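Local coordinates for polyketide synthase associated protein 5 (Mycobacterium tuberculosis, PDB 1Q9J) that probably transfers mycocerosic acyl chains from mycocerosic acid synthase onto phthiocerol, phthiodiolone and phenolphthiocerol, the last step in making dimycocerosate esters, at residues A[161-167]-A[279-285]; A[171-175]-A[320-324]. All coordinates share one frame; numbering follows the deposited sequence.

How the interactions relate
Interaction 1 (161-167 with 279-285) is partly buried. Interaction 2 (171-175 with 320-324) lies at the surface. The centres of the two contacts are about 13 Å apart. Both use the same part of the chain on one side: helix 164-170 starts in interaction 1, and the loop that follows it enters interaction 2. Interaction 1 meets the loop that leads into strand 285-292, next to H124, the predicted proton acceptor, and D128, predicted to organise the active site. Interaction 2 meets the end of helix 319-322. Interaction 1 combines two backbone hydrogen bonds with apolar packing of M164, V167, A281 and L284. Interaction 2 has no hydrogen bond, just van der Waals touches of I173 and R174 with Q321 and Q322.

Interaction 1 (A[161-167]-A[279-285]); sequences PLSMEAV and TEATNLL
L162 and A281 form a single beta bridge between two loops, just before helix 164-170 begins. L162 N donates to E280 O at 2.7 Å. T282 N returns a bond to L162 O, also at 2.7 Å. The P161 ring leans on the same backbone, with CB against the carbonyl oxygens of T279 and E280.

S163 is the N-cap of the helix, and its carbonyl accepts from both A166 N and V167 N. The first turn then brings M164 and V167 onto the second loop. V167 and L284 meet tip to tip, with V167 CG1 3.8 Å from L284 CD1. On the flank of this pair, V167 CG2 touches A281 CB at 4.0 Å. M164 instead crosses L284 at a slant, with M164 CG 3.9 Å from L284 CD1. Its CG is anti to the backbone N (chi1 -176°). M164 CB rests 3.4 Å from N283 O. A bend at chi3 brings M164 CE against the backbone of L284 and L285, 3.5 Å from L285 N.

Two groups of the 279-285 loop reach the predicted active site. Thus the loop joins the helix start to the active-site region. L284 N bonds to OD2 of D128, predicted to organise that site. N283 ND2 bonds to the backbone O of H124, the predicted proton acceptor.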
loop_
_atom_site.group_PDB
_atom_site.type_symbol
_atom_site.label_atom_id
_atom_site.label_comp_id
_atom_site.label_asym_id
_atom_site.label_seq_id
_atom_site.Cartn_x
_atom_site.Cartn_y
_atom_site.Cartn_z
ATOM N N PRO A 161 -14.855 -6.919 8.357
ATOM C CA PRO A 161 -13.515 -6.847 8.948
ATOM C C PRO A 161 -13.388 -5.707 9.944
ATOM O O PRO A 161 -14.031 -4.679 9.787
ATOM C CB PRO A 161 -12.573 -6.715 7.743
ATOM C CG PRO A 161 -13.461 -6.469 6.565
ATOM C CD PRO A 161 -14.804 -7.029 6.895
ATOM N N LEU A 162 -12.581 -5.888 10.987
ATOM C CA LEU A 162 -12.433 -4.866 12.022
ATOM C C LEU A 162 -11.575 -3.671 11.647
ATOM O O LEU A 162 -10.693 -3.747 10.784
ATOM C CB LEU A 162 -11.838 -5.503 13.275
ATOM C CG LEU A 162 -12.552 -6.716 13.850
ATOM C CD1 LEU A 162 -11.619 -7.484 14.752
ATOM C CD2 LEU A 162 -13.775 -6.264 14.567
ATOM N N SER A 163 -11.856 -2.558 12.307
ATOM C CA SER A 163 -11.074 -1.342 12.131
ATOM C C SER A 163 -9.931 -1.484 13.150
ATOM O O SER A 163 -10.027 -2.262 14.112
ATOM C CB SER A 163 -11.899 -0.103 12.473
ATOM O OG SER A 163 -12.366 -0.147 13.807
ATOM N N MET A 164 -8.848 -0.739 12.943
ATOM C CA MET A 164 -7.710 -0.809 13.851
ATOM C C MET A 164 -8.123 -0.545 15.300
ATOM O O MET A 164 -7.766 -1.318 16.193
ATOM C CB MET A 164 -6.628 0.186 13.439
ATOM C CG MET A 164 -5.362 0.103 14.280
ATOM S SD MET A 164 -4.130 1.306 13.749
ATOM C CE MET A 164 -3.038 0.253 12.843
ATOM N N GLU A 165 -8.871 0.526 15.555
ATOM C CA GLU A 165 -9.274 0.768 16.933
ATOM C C GLU A 165 -10.163 -0.347 17.469
ATOM O O GLU A 165 -10.365 -0.457 18.671
ATOM C CB GLU A 165 -9.976 2.116 17.110
ATOM C CG GLU A 165 -10.554 2.715 15.874
ATOM C CD GLU A 165 -9.508 3.336 14.979
ATOM O OE1 GLU A 165 -9.130 2.681 13.978
ATOM O OE2 GLU A 165 -9.063 4.478 15.275
ATOM N N ALA A 166 -10.708 -1.175 16.585
ATOM C CA ALA A 166 -11.531 -2.274 17.057
ATOM C C ALA A 166 -10.566 -3.368 17.527
ATOM O O ALA A 166 -10.715 -3.926 18.618
ATOM C CB ALA A 166 -12.405 -2.793 15.946
ATOM N N VAL A 167 -9.557 -3.642 16.705
ATOM C CA VAL A 167 -8.568 -4.659 17.012
ATOM C C VAL A 167 -7.833 -4.390 18.328
ATOM O O VAL A 167 -7.549 -5.311 19.100
ATOM C CB VAL A 167 -7.563 -4.784 15.852
ATOM C CG1 VAL A 167 -6.324 -5.559 16.291
ATOM C CG2 VAL A 167 -8.239 -5.485 14.687
ATOM N N THR A 279 -7.473 -10.313 6.190
ATOM C CA THR A 279 -8.800 -9.757 5.881
ATOM C C THR A 279 -9.614 -9.599 7.146
ATOM O O THR A 279 -10.768 -9.181 7.105
ATOM C CB THR A 279 -9.625 -10.651 4.960
ATOM O OG1 THR A 279 -10.194 -11.709 5.735
ATOM C CG2 THR A 279 -8.767 -11.233 3.866
ATOM N N GLU A 280 -9.017 -9.955 8.275
ATOM C CA GLU A 280 -9.723 -9.837 9.538
ATOM C C GLU A 280 -9.895 -8.360 9.908
ATOM O O GLU A 280 -10.896 -7.960 10.521
ATOM C CB GLU A 280 -8.979 -10.620 10.614
ATOM C CG GLU A 280 -9.440 -10.349 12.021
ATOM C CD GLU A 280 -8.670 -11.153 13.058
ATOM O OE1 GLU A 280 -7.571 -11.676 12.736
ATOM O OE2 GLU A 280 -9.167 -11.246 14.209
ATOM N N ALA A 281 -8.915 -7.551 9.523
ATOM C CA ALA A 281 -8.985 -6.113 9.763
ATOM C C ALA A 281 -8.895 -5.332 8.441
ATOM O O ALA A 281 -8.339 -5.813 7.442
ATOM C CB ALA A 281 -7.861 -5.671 10.702
ATOM N N THR A 282 -9.443 -4.118 8.460
ATOM C CA THR A 282 -9.442 -3.216 7.310
ATOM C C THR A 282 -8.031 -2.723 7.067
ATOM O O THR A 282 -7.367 -3.051 6.082
ATOM C CB THR A 282 -10.310 -1.979 7.587
ATOM O OG1 THR A 282 -11.696 -2.329 7.517
ATOM C CG2 THR A 282 -10.030 -0.922 6.579
ATOM N N ASN A 283 -7.588 -1.906 8.003
ATOM C CA ASN A 283 -6.273 -1.325 7.933
ATOM C C ASN A 283 -5.589 -1.540 9.290
ATOM O O ASN A 283 -6.066 -1.069 10.320
ATOM C CB ASN A 283 -6.429 0.165 7.581
ATOM C CG ASN A 283 -6.868 0.385 6.128
ATOM O OD1 ASN A 283 -6.089 0.141 5.193
ATOM N ND2 ASN A 283 -8.119 0.839 5.933
ATOM N N LEU A 284 -4.499 -2.293 9.288
ATOM C CA LEU A 284 -3.785 -2.542 10.519
ATOM C C LEU A 284 -2.288 -2.276 10.324
ATOM O O LEU A 284 -1.441 -3.101 10.660
ATOM C CB LEU A 284 -4.004 -3.985 10.987
ATOM C CG LEU A 284 -3.745 -4.245 12.486
ATOM C CD1 LEU A 284 -4.860 -3.634 13.327
ATOM C CD2 LEU A 284 -3.660 -5.731 12.743
ATOM N N LEU A 285 -1.964 -1.124 9.756
ATOM C CA LEU A 285 -0.577 -0.783 9.561
ATOM C C LEU A 285 -0.194 0.333 10.511
ATOM O O LEU A 285 -0.673 1.461 10.396
ATOM C CB LEU A 285 -0.315 -0.376 8.113
ATOM C CG LEU A 285 -0.610 -1.465 7.086
ATOM C CD1 LEU A 285 -0.311 -0.925 5.701
ATOM C CD2 LEU A 285 0.208 -2.722 7.351
#

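Interaction 2 (A[171-175]-A[320-324]); sequences RGIRK and IQQSG
I173 sets its alkyl groups against polar atoms of Q321 and Q322, where the loop after helix 164-170 meets the end of helix 319-322. Its CB is directed at the helix end. I173 CG2 is 3.7 Å from Q321 O, and CD1 lies near the same carbonyl. The I173 side chain also crosses that of Q322 at a slant, with I173 CG2 3.9 Å from Q322 OE1. Next to this contact, I173 touches L272, and Q321 touches V271 of the same loop.

The polar and charged groups meet without bonding. Q322 NE2 lies over one face of the R174 guanidinium, offset toward its rim. The amide plane is turned 50° from the guanidinium, so this is not a flat stack. Q322 NE2 and R174 NH2 are 3.4 Å apart, but both are donors. A bend in each side chain at chi2 (R174 -76°, Q322 -92°) brings the two groups together. Both residues also touch a crystal neighbour, which may influence their pose. Q321 NE2 bonds to L315 O, in helix 300-317, so this amide does not serve the contact.

No hydrogen bond or salt bridge links the two segments. The contact therefore rests on van der Waals touch, and the polar groups of R174 and Q322 do not pair with each other.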
loop_
_atom_site.group_PDB
_atom_site.type_symbol
_atom_site.label_atom_id
_atom_site.label_comp_id
_atom_site.label_asym_id
_atom_site.label_seq_id
_atom_site.Cartn_x
_atom_site.Cartn_y
_atom_site.Cartn_z
ATOM N N ARG A 171 -8.050 -6.213 22.460
ATOM C CA ARG A 171 -6.894 -6.464 23.303
ATOM C C ARG A 171 -6.905 -5.412 24.397
ATOM O O ARG A 171 -7.899 -4.708 24.584
ATOM C CB ARG A 171 -5.597 -6.359 22.503
ATOM C CG ARG A 171 -5.304 -7.569 21.618
ATOM C CD ARG A 171 -5.185 -7.142 20.166
ATOM N NE ARG A 171 -6.048 -7.935 19.275
ATOM C CZ ARG A 171 -5.657 -9.073 18.730
ATOM N NH1 ARG A 171 -4.437 -9.530 18.991
ATOM N NH2 ARG A 171 -6.468 -9.726 17.933
ATOM N N GLY A 172 -5.809 -5.294 25.129
ATOM C CA GLY A 172 -5.775 -4.298 26.180
ATOM C C GLY A 172 -5.806 -2.895 25.607
ATOM O O GLY A 172 -6.636 -2.066 25.990
ATOM N N ILE A 173 -4.898 -2.653 24.667
ATOM C CA ILE A 173 -4.737 -1.362 24.011
ATOM C C ILE A 173 -6.008 -0.514 23.966
ATOM O O ILE A 173 -6.988 -0.858 23.296
ATOM C CB ILE A 173 -4.178 -1.551 22.589
ATOM C CG1 ILE A 173 -3.263 -2.779 22.554
ATOM C CG2 ILE A 173 -3.365 -0.336 22.195
ATOM C CD1 ILE A 173 -2.743 -3.147 21.176
ATOM N N ARG A 174 -5.983 0.595 24.706
ATOM C CA ARG A 174 -7.117 1.519 24.783
ATOM C C ARG A 174 -7.003 2.656 23.781
ATOM O O ARG A 174 -7.912 2.883 22.984
ATOM C CB ARG A 174 -7.264 2.099 26.207
ATOM C CG ARG A 174 -5.969 2.331 26.974
ATOM C CD ARG A 174 -5.413 1.012 27.492
ATOM N NE ARG A 174 -4.012 1.118 27.888
ATOM C CZ ARG A 174 -3.201 0.077 28.056
ATOM N NH1 ARG A 174 -3.648 -1.157 27.862
ATOM N NH2 ARG A 174 -1.941 0.273 28.412
ATOM N N LYS A 175 -5.885 3.372 23.838
ATOM C CA LYS A 175 -5.634 4.488 22.937
ATOM C C LYS A 175 -4.177 4.917 23.080
ATOM O O LYS A 175 -3.418 4.317 23.848
ATOM C CB LYS A 175 -6.560 5.658 23.275
ATOM C CG LYS A 175 -7.140 6.359 22.058
ATOM C CD LYS A 175 -6.059 6.951 21.162
ATOM C CE LYS A 175 -5.333 8.094 21.854
ATOM N NZ LYS A 175 -4.297 8.699 20.974
ATOM N N ILE A 320 4.971 1.389 19.083
ATOM C CA ILE A 320 4.187 1.173 17.889
ATOM C C ILE A 320 2.818 0.570 18.201
ATOM O O ILE A 320 1.810 1.036 17.682
ATOM C CB ILE A 320 4.985 0.307 16.932
ATOM C CG1 ILE A 320 6.230 1.111 16.526
ATOM C CG2 ILE A 320 4.130 -0.132 15.743
ATOM C CD1 ILE A 320 7.122 0.446 15.540
ATOM N N GLN A 321 2.770 -0.438 19.065
ATOM C CA GLN A 321 1.489 -1.056 19.412
ATOM C C GLN A 321 0.510 -0.106 20.107
ATOM O O GLN A 321 -0.656 -0.047 19.735
ATOM C CB GLN A 321 1.704 -2.274 20.311
ATOM C CG GLN A 321 2.640 -3.307 19.733
ATOM C CD GLN A 321 4.079 -3.053 20.115
ATOM O OE1 GLN A 321 4.588 -1.948 19.961
ATOM N NE2 GLN A 321 4.745 -4.084 20.616
ATOM N N GLN A 322 0.989 0.635 21.101
ATOM C CA GLN A 322 0.153 1.552 21.861
ATOM C C GLN A 322 -0.081 2.925 21.277
ATOM O O GLN A 322 -1.009 3.621 21.689
ATOM C CB GLN A 322 0.736 1.725 23.250
ATOM C CG GLN A 322 0.815 0.435 23.986
ATOM C CD GLN A 322 -0.416 0.175 24.808
ATOM O OE1 GLN A 322 -0.796 -0.975 25.013
ATOM N NE2 GLN A 322 -1.041 1.243 25.305
ATOM N N SER A 323 0.764 3.355 20.350
ATOM C CA SER A 323 0.561 4.676 19.760
ATOM C C SER A 323 -0.551 4.541 18.735
ATOM O O SER A 323 -0.553 3.624 17.916
ATOM C CB SER A 323 1.839 5.161 19.079
ATOM O OG SER A 323 2.073 4.467 17.872
ATOM N N GLY A 324 -1.506 5.453 18.776
ATOM C CA GLY A 324 -2.590 5.370 17.823
ATOM C C GLY A 324 -2.165 5.660 16.396
ATOM O O GLY A 324 -2.995 5.670 15.493
#